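Local coordinates for protein TCR alpha chain (Gallus gallus, PDB 6LIR) that pairs with a TCR beta chain to form the chicken alpha-beta T-cell receptor, which probably recognises antigen presented by MHC molecules, at residues 1-5 and 85-89; 9-13 and 107-111; 20-26 and 66-70; 114-120 and 130-136. All coordinates share one frame; numbering follows the deposited sequence.

Contact 1: residues 1-5 and 85-89; sequences QVQQE and YYCAV
Gln4 sends its side-chain amide to the backbone of strand 85-89 and holds it at two points. Gln4 OE1 accepts from Cys87 N at 3.1 Å; the bond is nearly straight at the hydrogen (171°), although the donor stands above the plane of the amide carbonyl. The other branch works as a donor: Gln4 NE2 donates to Tyr85 O at 2.8 Å, the acceptor lying somewhat out of the amide plane. With CG anti to the carbonyl carbon (chi1 -64°) and the chain extended beyond it, the amide is carried its full length inward. Two opposed bonds then fix its rotation, and a further weak bond joins OE1 to Gly102 N of strand 97-108. A leucine in its place would probably leave Cys87 N and Tyr85 O without these mates in a buried setting.

Close packing continues over the sulfur. Cys87 SG lies 3.6 Å from Gln4 CD, and Val2 CG1 comes to 3.4 Å from the same SG. The disulfide to Cys20 is the bridge between the two sheets of the immunoglobulin V-set sandwich, and Trp32 touches both Gln4 and Cys87, so the amide is set beside the core of the domain.

Further along, Val2 CG2 meets Val89 CG2 at 3.8 Å, the two side chains passing one another as they run opposite ways. Contact thins on the outer side of the N-terminal segment: Gln3 points away from the strand and is exposed, while its backbone pairs with Ser21 of strand 16-21.

Contact 2: residues 9-13 and 107-111; sequences ETSEG and VQPHI
A V-set domain has a characteristic parallel pairing between its early edge strand and its last strand, and here Thr10 is bridged to Val107 and Ser11 to Gln108, with CA atoms 5.1 and 4.5 Å apart respectively. Two backbone bonds define the register: Gln108 N donates to Thr10 O at 2.8 Å, in the carbonyl plane, and Glu12 N donates to Gln108 O at 2.9 Å, from well above that carbonyl's plane. Each acceptor also receives a CA-H...O contact, Thr10 O from Val107 CA and Gln108 O from Ser11 CA, so both oxygens are met twice.

On the buried side Thr10 and Val107 run abreast, both directed to that side, with their CG2 methyls 4.0 Å apart and Pro77 touching both. The hydroxyl of Thr10 is turned from this methyl pair: OG1 sits anti to the backbone N (chi1 -168°) and is hydrogen-bonded to Thr14 O. Val107 uses its second methyl differently, CG1 coming to 4.0 Å from Glu12 CA as the edge strand ends.

The other side is more exposed. There the carboxylate of Glu9 and the amide of Gln108 approach with their planes 77° apart, and Ser11 OG is hydrogen-bonded to Thr14 OG1. Past the last bridge the chain leaves the sheet towards the constant domain, where Pro109 packs on Ala165 and Tyr167 of strand 164-174. Glu12 follows it with an extended side chain, laying OE1 against the proline ring, 3.5 Å from Pro109 CB.

Contact 3: residues 20-26 and 66-70; sequences CSHPSIQ and DSRSS
Strand 16-21 pairs with strand 69-74 in one sheet of the V-set sandwich, and the pairing of Cys20 with Ser70 runs out here into two loops. Backbone bonds come first. Ser70 N donates to Cys20 O at 2.9 Å in the carbonyl plane, whereas the reciprocal bond, from Cys20 N, is weak. Ser21 and Ser69 form the next, non-hydrogen-bonded pair, and beyond it His22 N donates to Arg68 O at 3.1 Å. A type I turn then bends the chain from His22 to Ile25.

Charged and amide side chains tie the loops together at the surface. Arg68, extended from CG to NE, delivers NH1 to Pro23 O at 2.8 Å, in a bond bent to 133° at the hydrogen. Gln26 CB lies over one face of the guanidinium, towards its rim, while Gln26 NE2 makes a straighter bond (170°) to Asp66 O at 2.9 Å. Asp66 OD1 in turn accepts from Arg68 N, giving an Asx turn. A methionine instead of Arg68 would probably leave Pro23 O without this donor and Gln26 CB without the flat group beneath it.

Ring contacts are more buried. His22 CG lies between the backbone N and the carbonyl carbon (chi1 40°), which brings the imidazole over Arg68 O, 3.4 Å from the ring plane. His22 ND1 donates in that plane to Ile25 O at 2.9 Å, fixing the ring's orientation. Ser70 OG is hydrogen-bonded to Trp32 NE1, and a water hydrogen-bonded to both joins His22 NE2 (2.9 Å) to Ser70 OG (2.6 Å).

Contact 4: residues 114-120 and 130-136; sequences SPSVYRL and MCLITDY
Ser116 and Thr134, Tyr118 and Leu132, and Leu120 and Met130 are the hydrogen-bonded pairs of an antiparallel hairpin of strands 116-120 and 130-134, whose axes approach to 4.7 Å with their N-to-C directions 158° apart. Ser114 N extends the ladder with a nearly straight bond to Asp135 O at 2.8 Å.

One face carries Val117, Cys131 and Ile133. Val117 divides its methyls: CG1, anti to the backbone N (chi1 172°), touches Cys131 SG at 3.8 Å, and CG2 meets Ile133 CG1 at 3.7 Å, the two side chains lying alongside. On the other face the Tyr118 and Thr134 side chains cross at about a right angle, Thr134 OG1 lying at the ring's edge, 3.8 Å from Tyr118 CE2. That hydroxyl donates to Asp135 OD2 at 2.8 Å, from above the carboxylate plane.

The TCR beta chain covers this second face: its Glu133 is hydrogen-bonded to Tyr118 OH, and its Val140 and Thr138 pack on Leu120 and Leu132. Beyond the last pair, Arg186 of the beta chain forms a salt bridge with Asp135. The Val117 face looks into the interior of the immunoglobulin-like constant domain, where Cys131 is disulfide-bonded to Cys180 and Leu190 of strand 188-191 touches Val117; in the sheet, strand 164-174 flanks strand 128-134.

Contacts 1 and 3 meet at the core of the variable domain: their centres are 10 Å apart and the Cys20-Cys87 disulfide joins them, contact 3 nested within the loop that contact 1 closes. Contact 1 is wholly buried and relies on one amide and apolar groups, while contact 3 grades from that core to an exposed rim of charged and amide side chains. Contact 2 shares a sheet with contact 1 through strands 84-90 and 97-108 and is mostly parallel backbone pairing. It leads to contact 4, touching it where Ile111 packs on Tyr136. Contact 4 is a buried antiparallel hairpin in the constant domain, about 47 Å from contact 3 between centres; one face meets the beta chain.

Contact 1: residues 1-5 and 85-89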
loop_
_atom_site.group_PDB
_atom_site.type_symbol
_atom_site.label_atom_id
_atom_site.label_comp_id
_atom_site.label_asym_id
_atom_site.label_seq_id
_atom_site.Cartn_x
_atom_site.Cartn_y
_atom_site.Cartn_z
ATOM N N GLN A 1 -21.748 -7.458 8.177
ATOM C CA GLN A 1 -22.788 -6.587 8.720
ATOM C C GLN A 1 -22.771 -5.217 8.044
ATOM O O GLN A 1 -23.821 -4.657 7.720
ATOM C CB GLN A 1 -22.621 -6.426 10.231
ATOM C CG GLN A 1 -23.831 -6.875 11.030
ATOM C CD GLN A 1 -23.750 -6.484 12.493
ATOM O OE1 GLN A 1 -22.665 -6.431 13.076
ATOM N NE2 GLN A 1 -24.902 -6.207 13.095
ATOM N N VAL A 2 -21.574 -4.679 7.834
ATOM C CA VAL A 2 -21.396 -3.395 7.168
ATOM C C VAL A 2 -20.755 -3.680 5.818
ATOM O O VAL A 2 -19.568 -4.018 5.743
ATOM C CB VAL A 2 -20.548 -2.431 8.007
ATOM C CG1 VAL A 2 -20.457 -1.089 7.325
ATOM C CG2 VAL A 2 -21.150 -2.275 9.396
ATOM N N GLN A 3 -21.541 -3.554 4.751
ATOM C CA GLN A 3 -21.142 -4.003 3.424
ATOM C C GLN A 3 -20.683 -2.844 2.550
ATOM O O GLN A 3 -21.290 -1.768 2.547
ATOM C CB GLN A 3 -22.288 -4.743 2.736
ATOM C CG GLN A 3 -22.754 -5.974 3.489
ATOM C CD GLN A 3 -24.186 -6.337 3.167
ATOM O OE1 GLN A 3 -25.122 -5.715 3.669
ATOM N NE2 GLN A 3 -24.366 -7.348 2.325
ATOM N N GLN A 4 -19.616 -3.087 1.793
ATOM C CA GLN A 4 -19.064 -2.138 0.840
ATOM C C GLN A 4 -18.669 -2.892 -0.419
ATOM O O GLN A 4 -18.329 -4.077 -0.366
ATOM C CB GLN A 4 -17.832 -1.403 1.392
ATOM C CG GLN A 4 -18.089 -0.523 2.599
ATOM C CD GLN A 4 -16.843 0.234 3.022
ATOM O OE1 GLN A 4 -16.281 -0.019 4.088
ATOM N NE2 GLN A 4 -16.398 1.161 2.178
ATOM N N GLU A 5 -18.710 -2.202 -1.552
ATOM C CA GLU A 5 -18.229 -2.820 -2.774
ATOM C C GLU A 5 -16.716 -2.998 -2.676
ATOM O O GLU A 5 -16.019 -2.104 -2.188
ATOM C CB GLU A 5 -18.574 -1.960 -3.988
ATOM C CG GLU A 5 -20.062 -1.858 -4.278
ATOM C CD GLU A 5 -20.703 -3.214 -4.497
ATOM O OE1 GLU A 5 -20.544 -3.775 -5.602
ATOM O OE2 GLU A 5 -21.368 -3.719 -3.568
ATOM N N TYR A 85 -11.235 2.881 1.026
ATOM C CA TYR A 85 -12.138 3.729 1.788
ATOM C C TYR A 85 -13.030 2.866 2.670
ATOM O O TYR A 85 -13.699 1.952 2.180
ATOM C CB TYR A 85 -12.975 4.598 0.850
ATOM C CG TYR A 85 -12.176 5.713 0.213
ATOM C CD1 TYR A 85 -11.345 5.469 -0.876
ATOM C CD2 TYR A 85 -12.247 7.007 0.706
ATOM C CE1 TYR A 85 -10.609 6.488 -1.456
ATOM C CE2 TYR A 85 -11.518 8.030 0.136
ATOM C CZ TYR A 85 -10.703 7.765 -0.945
ATOM O OH TYR A 85 -9.983 8.791 -1.504
ATOM N N TYR A 86 -13.024 3.156 3.969
ATOM C CA TYR A 86 -13.761 2.395 4.965
ATOM C C TYR A 86 -14.877 3.243 5.555
ATOM O O TYR A 86 -14.659 4.398 5.933
ATOM C CB TYR A 86 -12.848 1.942 6.111
ATOM C CG TYR A 86 -11.892 0.818 5.786
ATOM C CD1 TYR A 86 -12.312 -0.508 5.806
ATOM C CD2 TYR A 86 -10.559 1.080 5.492
ATOM C CE1 TYR A 86 -11.439 -1.539 5.525
ATOM C CE2 TYR A 86 -9.677 0.056 5.208
ATOM C CZ TYR A 86 -10.122 -1.251 5.224
ATOM O OH TYR A 86 -9.246 -2.273 4.941
ATOM N N CYS A 87 -16.057 2.653 5.680
ATOM C CA CYS A 87 -17.097 3.241 6.506
ATOM C C CYS A 87 -17.111 2.506 7.838
ATOM O O CYS A 87 -16.785 1.320 7.917
ATOM C CB CYS A 87 -18.479 3.163 5.843
ATOM S SG CYS A 87 -19.050 1.482 5.538
ATOM N N ALA A 88 -17.443 3.241 8.891
ATOM C CA ALA A 88 -17.525 2.687 10.235
ATOM C C ALA A 88 -18.752 3.280 10.906
ATOM O O ALA A 88 -18.916 4.503 10.920
ATOM C CB ALA A 88 -16.261 2.997 11.047
ATOM N N VAL A 89 -19.618 2.420 11.439
ATOM C CA VAL A 89 -20.889 2.871 11.989
ATOM C C VAL A 89 -20.992 2.442 13.445
ATOM O O VAL A 89 -20.388 1.455 13.878
ATOM C CB VAL A 89 -22.088 2.328 11.177
ATOM C CG1 VAL A 89 -21.922 2.652 9.696
ATOM C CG2 VAL A 89 -22.239 0.831 11.378
#

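Contact 2: residues 9-13 and 107-111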
loop_
_atom_site.group_PDB
_atom_site.type_symbol
_atom_site.label_atom_id
_atom_site.label_comp_id
_atom_site.label_asym_id
_atom_site.label_seq_id
_atom_site.Cartn_x
_atom_site.Cartn_y
_atom_site.Cartn_z
ATOM N N GLU A 9 -13.554 2.331 -9.501
ATOM C CA GLU A 9 -12.596 2.957 -10.396
ATOM C C GLU A 9 -13.230 4.173 -11.053
ATOM O O GLU A 9 -14.431 4.201 -11.330
ATOM C CB GLU A 9 -12.099 1.971 -11.468
ATOM C CG GLU A 9 -13.153 1.594 -12.500
ATOM C CD GLU A 9 -12.609 0.713 -13.612
ATOM O OE1 GLU A 9 -12.988 -0.477 -13.667
ATOM O OE2 GLU A 9 -11.809 1.211 -14.432
ATOM N N THR A 10 -12.399 5.177 -11.302
ATOM C CA THR A 10 -12.852 6.424 -11.897
ATOM C C THR A 10 -11.661 7.095 -12.559
ATOM O O THR A 10 -10.506 6.825 -12.224
ATOM C CB THR A 10 -13.488 7.357 -10.860
ATOM O OG1 THR A 10 -14.157 8.432 -11.531
ATOM C CG2 THR A 10 -12.429 7.933 -9.934
ATOM N N SER A 11 -11.958 7.960 -13.516
ATOM C CA SER A 11 -10.920 8.751 -14.152
ATOM C C SER A 11 -10.721 10.042 -13.372
ATOM O O SER A 11 -11.635 10.534 -12.704
ATOM C CB SER A 11 -11.278 9.060 -15.606
ATOM O OG SER A 11 -12.313 10.023 -15.678
ATOM N N GLU A 12 -9.508 10.582 -13.463
ATOM C CA GLU A 12 -9.162 11.827 -12.790
ATOM C C GLU A 12 -10.163 12.922 -13.133
ATOM O O GLU A 12 -10.506 13.126 -14.299
ATOM C CB GLU A 12 -7.751 12.257 -13.192
ATOM C CG GLU A 12 -7.095 13.236 -12.237
ATOM C CD GLU A 12 -5.588 13.279 -12.404
ATOM O OE1 GLU A 12 -5.104 12.928 -13.502
ATOM O OE2 GLU A 12 -4.887 13.653 -11.437
ATOM N N GLY A 13 -10.679 13.585 -12.098
ATOM C CA GLY A 13 -11.659 14.636 -12.267
ATOM C C GLY A 13 -13.094 14.179 -12.416
ATOM O O GLY A 13 -14.001 15.018 -12.346
ATOM N N VAL A 107 -7.904 5.448 -9.369
ATOM C CA VAL A 107 -8.134 6.693 -10.092
ATOM C C VAL A 107 -7.183 6.716 -11.277
ATOM O O VAL A 107 -5.958 6.741 -11.101
ATOM C CB VAL A 107 -7.925 7.924 -9.199
ATOM C CG1 VAL A 107 -8.088 9.210 -10.008
ATOM C CG2 VAL A 107 -8.887 7.900 -8.020
ATOM N N GLN A 108 -7.750 6.716 -12.482
ATOM C CA GLN A 108 -6.968 6.629 -13.704
ATOM C C GLN A 108 -6.704 8.017 -14.256
ATOM O O GLN A 108 -7.656 8.713 -14.643
ATOM C CB GLN A 108 -7.687 5.779 -14.742
ATOM C CG GLN A 108 -7.744 4.304 -14.387
ATOM C CD GLN A 108 -9.116 3.709 -14.607
ATOM O OE1 GLN A 108 -9.603 2.925 -13.793
ATOM N NE2 GLN A 108 -9.752 4.080 -15.713
ATOM N N PRO A 109 -5.450 8.446 -14.337
ATOM C CA PRO A 109 -5.147 9.749 -14.935
ATOM C C PRO A 109 -5.415 9.744 -16.431
ATOM O O PRO A 109 -5.471 8.700 -17.083
ATOM C CB PRO A 109 -3.655 9.946 -14.644
ATOM C CG PRO A 109 -3.300 8.906 -13.613
ATOM C CD PRO A 109 -4.244 7.769 -13.836
ATOM N N HIS A 110 -5.622 10.943 -16.970
ATOM C CA HIS A 110 -5.798 11.083 -18.408
ATOM C C HIS A 110 -4.428 11.062 -19.054
ATOM O O HIS A 110 -3.495 11.717 -18.586
ATOM C CB HIS A 110 -6.525 12.375 -18.780
ATOM C CG HIS A 110 -7.092 12.362 -20.169
ATOM N ND1 HIS A 110 -6.920 13.401 -21.059
ATOM C CD2 HIS A 110 -7.817 11.424 -20.825
ATOM C CE1 HIS A 110 -7.517 13.106 -22.200
ATOM N NE2 HIS A 110 -8.068 11.911 -22.085
ATOM N N ILE A 111 -4.296 10.278 -20.109
ATOM C CA ILE A 111 -2.994 10.009 -20.693
ATOM C C ILE A 111 -3.123 10.095 -22.199
ATOM O O ILE A 111 -4.165 9.757 -22.769
ATOM C CB ILE A 111 -2.435 8.628 -20.281
ATOM C CG1 ILE A 111 -3.424 7.513 -20.625
ATOM C CG2 ILE A 111 -2.053 8.613 -18.807
ATOM C CD1 ILE A 111 -3.021 6.706 -21.841
#

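Contact 3: residues 20-26 and 66-70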
loop_
_atom_site.group_PDB
_atom_site.type_symbol
_atom_site.label_atom_id
_atom_site.label_comp_id
_atom_site.label_asym_id
_atom_site.label_seq_id
_atom_site.Cartn_x
_atom_site.Cartn_y
_atom_site.Cartn_z
ATOM N N CYS A 20 -22.159 2.398 1.277
ATOM C CA CYS A 20 -21.974 1.624 2.498
ATOM C C CYS A 20 -23.363 1.261 2.998
ATOM O O CYS A 20 -24.186 2.150 3.227
ATOM C CB CYS A 20 -21.192 2.411 3.554
ATOM S SG CYS A 20 -21.054 1.602 5.169
ATOM N N SER A 21 -23.628 -0.037 3.124
ATOM C CA SER A 21 -24.946 -0.558 3.453
ATOM C C SER A 21 -24.857 -1.411 4.712
ATOM O O SER A 21 -24.027 -2.323 4.791
ATOM C CB SER A 21 -25.500 -1.377 2.284
ATOM O OG SER A 21 -26.598 -2.171 2.687
ATOM N N HIS A 22 -25.701 -1.102 5.700
ATOM C CA HIS A 22 -25.767 -1.856 6.956
ATOM C C HIS A 22 -27.223 -1.976 7.385
ATOM O O HIS A 22 -27.670 -1.307 8.324
ATOM C CB HIS A 22 -24.919 -1.187 8.038
ATOM C CG HIS A 22 -25.003 0.309 8.041
ATOM N ND1 HIS A 22 -25.847 1.010 8.878
ATOM C CD2 HIS A 22 -24.340 1.239 7.314
ATOM C CE1 HIS A 22 -25.704 2.305 8.661
ATOM N NE2 HIS A 22 -24.795 2.471 7.716
ATOM N N PRO A 23 -27.993 -2.840 6.717
ATOM C CA PRO A 23 -29.434 -2.932 7.013
ATOM C C PRO A 23 -29.741 -3.293 8.456
ATOM O O PRO A 23 -30.773 -2.868 8.986
ATOM C CB PRO A 23 -29.930 -4.011 6.039
ATOM C CG PRO A 23 -28.900 -4.070 4.967
ATOM C CD PRO A 23 -27.594 -3.763 5.639
ATOM N N SER A 24 -28.877 -4.060 9.110
ATOM C CA SER A 24 -29.125 -4.519 10.468
ATOM C C SER A 24 -28.668 -3.525 11.526
ATOM O O SER A 24 -28.794 -3.814 12.719
ATOM C CB SER A 24 -28.425 -5.860 10.695
ATOM O OG SER A 24 -27.108 -5.656 11.183
ATOM N N ILE A 25 -28.132 -2.373 11.133
ATOM C CA ILE A 25 -27.631 -1.388 12.084
ATOM C C ILE A 25 -28.244 -0.042 11.738
ATOM O O ILE A 25 -28.081 0.450 10.614
ATOM C CB ILE A 25 -26.094 -1.295 12.078
ATOM C CG1 ILE A 25 -25.472 -2.670 12.333
ATOM C CG2 ILE A 25 -25.620 -0.289 13.123
ATOM C CD1 ILE A 25 -23.954 -2.656 12.384
ATOM N N GLN A 26 -28.929 0.561 12.705
ATOM C CA GLN A 26 -29.496 1.897 12.551
ATOM C C GLN A 26 -28.501 2.833 13.218
ATOM O O GLN A 26 -28.472 2.964 14.446
ATOM C CB GLN A 26 -30.885 1.989 13.173
ATOM C CG GLN A 26 -31.579 3.318 12.940
ATOM C CD GLN A 26 -33.090 3.198 12.949
ATOM O OE1 GLN A 26 -33.692 2.858 13.969
ATOM N NE2 GLN A 26 -33.713 3.475 11.802
ATOM N N ASP A 66 -33.176 6.721 7.044
ATOM C CA ASP A 66 -33.325 5.698 8.072
ATOM C C ASP A 66 -32.013 5.351 8.767
ATOM O O ASP A 66 -32.013 4.483 9.650
ATOM C CB ASP A 66 -33.951 4.434 7.474
ATOM C CG ASP A 66 -33.057 3.762 6.446
ATOM O OD1 ASP A 66 -32.007 4.337 6.080
ATOM O OD2 ASP A 66 -33.410 2.652 5.998
ATOM N N SER A 67 -30.911 6.007 8.394
ATOM C CA SER A 67 -29.597 5.805 9.012
ATOM C C SER A 67 -29.110 4.363 8.898
ATOM O O SER A 67 -28.320 3.899 9.723
ATOM C CB SER A 67 -29.590 6.247 10.479
ATOM O OG SER A 67 -29.735 7.652 10.578
ATOM N N ARG A 68 -29.549 3.639 7.872
ATOM C CA ARG A 68 -29.083 2.276 7.656
ATOM C C ARG A 68 -28.162 2.166 6.450
ATOM O O ARG A 68 -27.843 1.050 6.024
ATOM C CB ARG A 68 -30.278 1.330 7.506
ATOM C CG ARG A 68 -31.168 1.287 8.750
ATOM C CD ARG A 68 -32.311 0.293 8.602
ATOM N NE ARG A 68 -33.201 0.335 9.761
ATOM C CZ ARG A 68 -33.024 -0.388 10.861
ATOM N NH1 ARG A 68 -31.991 -1.217 10.949
ATOM N NH2 ARG A 68 -33.876 -0.282 11.873
ATOM N N SER A 69 -27.696 3.292 5.921
ATOM C CA SER A 69 -26.771 3.325 4.794
ATOM C C SER A 69 -26.218 4.735 4.675
ATOM O O SER A 69 -26.798 5.693 5.195
ATOM C CB SER A 69 -27.439 2.904 3.482
ATOM O OG SER A 69 -28.442 3.830 3.119
ATOM N N SER A 70 -25.097 4.851 3.967
ATOM C CA SER A 70 -24.517 6.150 3.674
ATOM C C SER A 70 -23.727 6.053 2.376
ATOM O O SER A 70 -23.506 4.966 1.834
ATOM C CB SER A 70 -23.628 6.637 4.826
ATOM O OG SER A 70 -22.361 6.000 4.795
HETATM O O HOH W 1 -22.724 4.107 6.605
#

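Contact 4: residues 114-120 and 130-136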
loop_
_atom_site.group_PDB
_atom_site.type_symbol
_atom_site.label_atom_id
_atom_site.label_comp_id
_atom_site.label_asym_id
_atom_site.label_seq_id
_atom_site.Cartn_x
_atom_site.Cartn_y
_atom_site.Cartn_z
ATOM N N SER A 114 1.631 6.672 -26.083
ATOM C CA SER A 114 2.795 6.579 -26.945
ATOM C C SER A 114 3.564 5.368 -26.446
ATOM O O SER A 114 4.674 5.504 -25.915
ATOM C CB SER A 114 3.639 7.852 -26.893
ATOM O OG SER A 114 4.415 7.983 -28.068
ATOM N N PRO A 115 2.978 4.179 -26.562
ATOM C CA PRO A 115 3.564 2.996 -25.923
ATOM C C PRO A 115 4.970 2.729 -26.428
ATOM O O PRO A 115 5.240 2.796 -27.628
ATOM C CB PRO A 115 2.603 1.863 -26.298
ATOM C CG PRO A 115 1.762 2.375 -27.410
ATOM C CD PRO A 115 1.956 3.842 -27.568
ATOM N N SER A 116 5.869 2.435 -25.492
ATOM C CA SER A 116 7.223 2.032 -25.831
ATOM C C SER A 116 7.630 0.894 -24.912
ATOM O O SER A 116 7.141 0.774 -23.786
ATOM C CB SER A 116 8.218 3.185 -25.694
ATOM O OG SER A 116 7.814 4.295 -26.467
ATOM N N VAL A 117 8.502 0.039 -25.426
ATOM C CA VAL A 117 8.996 -1.120 -24.703
ATOM C C VAL A 117 10.518 -1.057 -24.708
ATOM O O VAL A 117 11.125 -0.668 -25.712
ATOM C CB VAL A 117 8.461 -2.429 -25.321
ATOM C CG1 VAL A 117 9.124 -3.618 -24.707
ATOM C CG2 VAL A 117 6.958 -2.529 -25.102
ATOM N N TYR A 118 11.138 -1.435 -23.590
ATOM C CA TYR A 118 12.585 -1.358 -23.467
ATOM C C TYR A 118 13.095 -2.529 -22.646
ATOM O O TYR A 118 12.414 -3.031 -21.750
ATOM C CB TYR A 118 13.053 -0.061 -22.785
ATOM C CG TYR A 118 12.466 1.216 -23.333
ATOM C CD1 TYR A 118 12.989 1.815 -24.472
ATOM C CD2 TYR A 118 11.397 1.833 -22.701
ATOM C CE1 TYR A 118 12.456 2.990 -24.968
ATOM C CE2 TYR A 118 10.856 3.003 -23.189
ATOM C CZ TYR A 118 11.388 3.578 -24.321
ATOM O OH TYR A 118 10.848 4.746 -24.806
ATOM N N ARG A 119 14.325 -2.928 -22.942
ATOM C CA ARG A 119 15.024 -3.950 -22.185
ATOM C C ARG A 119 16.066 -3.274 -21.311
ATOM O O ARG A 119 16.779 -2.372 -21.764
ATOM C CB ARG A 119 15.707 -4.959 -23.107
ATOM C CG ARG A 119 14.870 -6.170 -23.437
ATOM C CD ARG A 119 14.900 -6.449 -24.926
ATOM N NE ARG A 119 16.252 -6.712 -25.416
ATOM C CZ ARG A 119 16.806 -7.920 -25.471
ATOM N NH1 ARG A 119 16.126 -8.983 -25.059
ATOM N NH2 ARG A 119 18.041 -8.067 -25.933
ATOM N N LEU A 120 16.164 -3.719 -20.068
ATOM C CA LEU A 120 17.108 -3.142 -19.131
ATOM C C LEU A 120 18.000 -4.233 -18.571
ATOM O O LEU A 120 17.589 -5.389 -18.425
ATOM C CB LEU A 120 16.397 -2.440 -17.966
ATOM C CG LEU A 120 15.194 -1.547 -18.262
ATOM C CD1 LEU A 120 14.675 -0.932 -16.966
ATOM C CD2 LEU A 120 15.567 -0.473 -19.256
ATOM N N MET A 130 15.198 -6.927 -17.454
ATOM C CA MET A 130 13.917 -6.370 -17.041
ATOM C C MET A 130 13.249 -5.708 -18.237
ATOM O O MET A 130 13.870 -4.907 -18.946
ATOM C CB MET A 130 14.104 -5.354 -15.911
ATOM C CG MET A 130 12.830 -4.637 -15.475
ATOM S SD MET A 130 11.719 -5.660 -14.489
ATOM C CE MET A 130 12.660 -5.815 -12.971
ATOM N N CYS A 131 11.991 -6.043 -18.462
ATOM C CA CYS A 131 11.228 -5.474 -19.562
ATOM C C CYS A 131 10.376 -4.326 -19.048
ATOM O O CYS A 131 9.590 -4.503 -18.117
ATOM C CB CYS A 131 10.366 -6.539 -20.238
ATOM S SG CYS A 131 9.563 -6.077 -21.796
ATOM N N LEU A 132 10.521 -3.160 -19.664
ATOM C CA LEU A 132 9.786 -1.974 -19.253
ATOM C C LEU A 132 8.860 -1.510 -20.375
ATOM O O LEU A 132 9.322 -1.185 -21.473
ATOM C CB LEU A 132 10.766 -0.869 -18.868
ATOM C CG LEU A 132 10.185 0.493 -18.487
ATOM C CD1 LEU A 132 9.361 0.456 -17.196
ATOM C CD2 LEU A 132 11.282 1.550 -18.396
ATOM N N ILE A 133 7.561 -1.462 -20.086
ATOM C CA ILE A 133 6.558 -0.899 -20.984
ATOM C C ILE A 133 6.060 0.412 -20.388
ATOM O O ILE A 133 5.587 0.437 -19.246
ATOM C CB ILE A 133 5.394 -1.879 -21.223
ATOM C CG1 ILE A 133 5.923 -3.248 -21.658
ATOM C CG2 ILE A 133 4.441 -1.322 -22.268
ATOM C CD1 ILE A 133 6.010 -4.262 -20.527
ATOM N N THR A 134 6.141 1.493 -21.163
ATOM C CA THR A 134 5.830 2.821 -20.653
ATOM C C THR A 134 4.798 3.528 -21.523
ATOM O O THR A 134 4.551 3.148 -22.670
ATOM C CB THR A 134 7.082 3.710 -20.579
ATOM O OG1 THR A 134 7.454 4.124 -21.900
ATOM C CG2 THR A 134 8.236 2.963 -19.963
ATOM N N ASP A 135 4.235 4.598 -20.950
ATOM C CA ASP A 135 3.411 5.582 -21.661
ATOM C C ASP A 135 2.350 4.938 -22.552
ATOM O O ASP A 135 2.110 5.363 -23.686
ATOM C CB ASP A 135 4.302 6.531 -22.460
ATOM C CG ASP A 135 5.445 7.081 -21.626
ATOM O OD1 ASP A 135 5.171 7.827 -20.663
ATOM O OD2 ASP A 135 6.615 6.746 -21.917
ATOM N N TYR A 136 1.694 3.916 -22.026
ATOM C CA TYR A 136 0.645 3.195 -22.732
ATOM C C TYR A 136 -0.713 3.513 -22.119
ATOM O O TYR A 136 -0.818 4.171 -21.079
ATOM C CB TYR A 136 0.901 1.684 -22.687
ATOM C CG TYR A 136 0.991 1.128 -21.281
ATOM C CD1 TYR A 136 -0.145 0.682 -20.613
ATOM C CD2 TYR A 136 2.211 1.054 -20.622
ATOM C CE1 TYR A 136 -0.065 0.173 -19.324
ATOM C CE2 TYR A 136 2.301 0.549 -19.336
ATOM C CZ TYR A 136 1.164 0.108 -18.692
ATOM O OH TYR A 136 1.257 -0.394 -17.413
#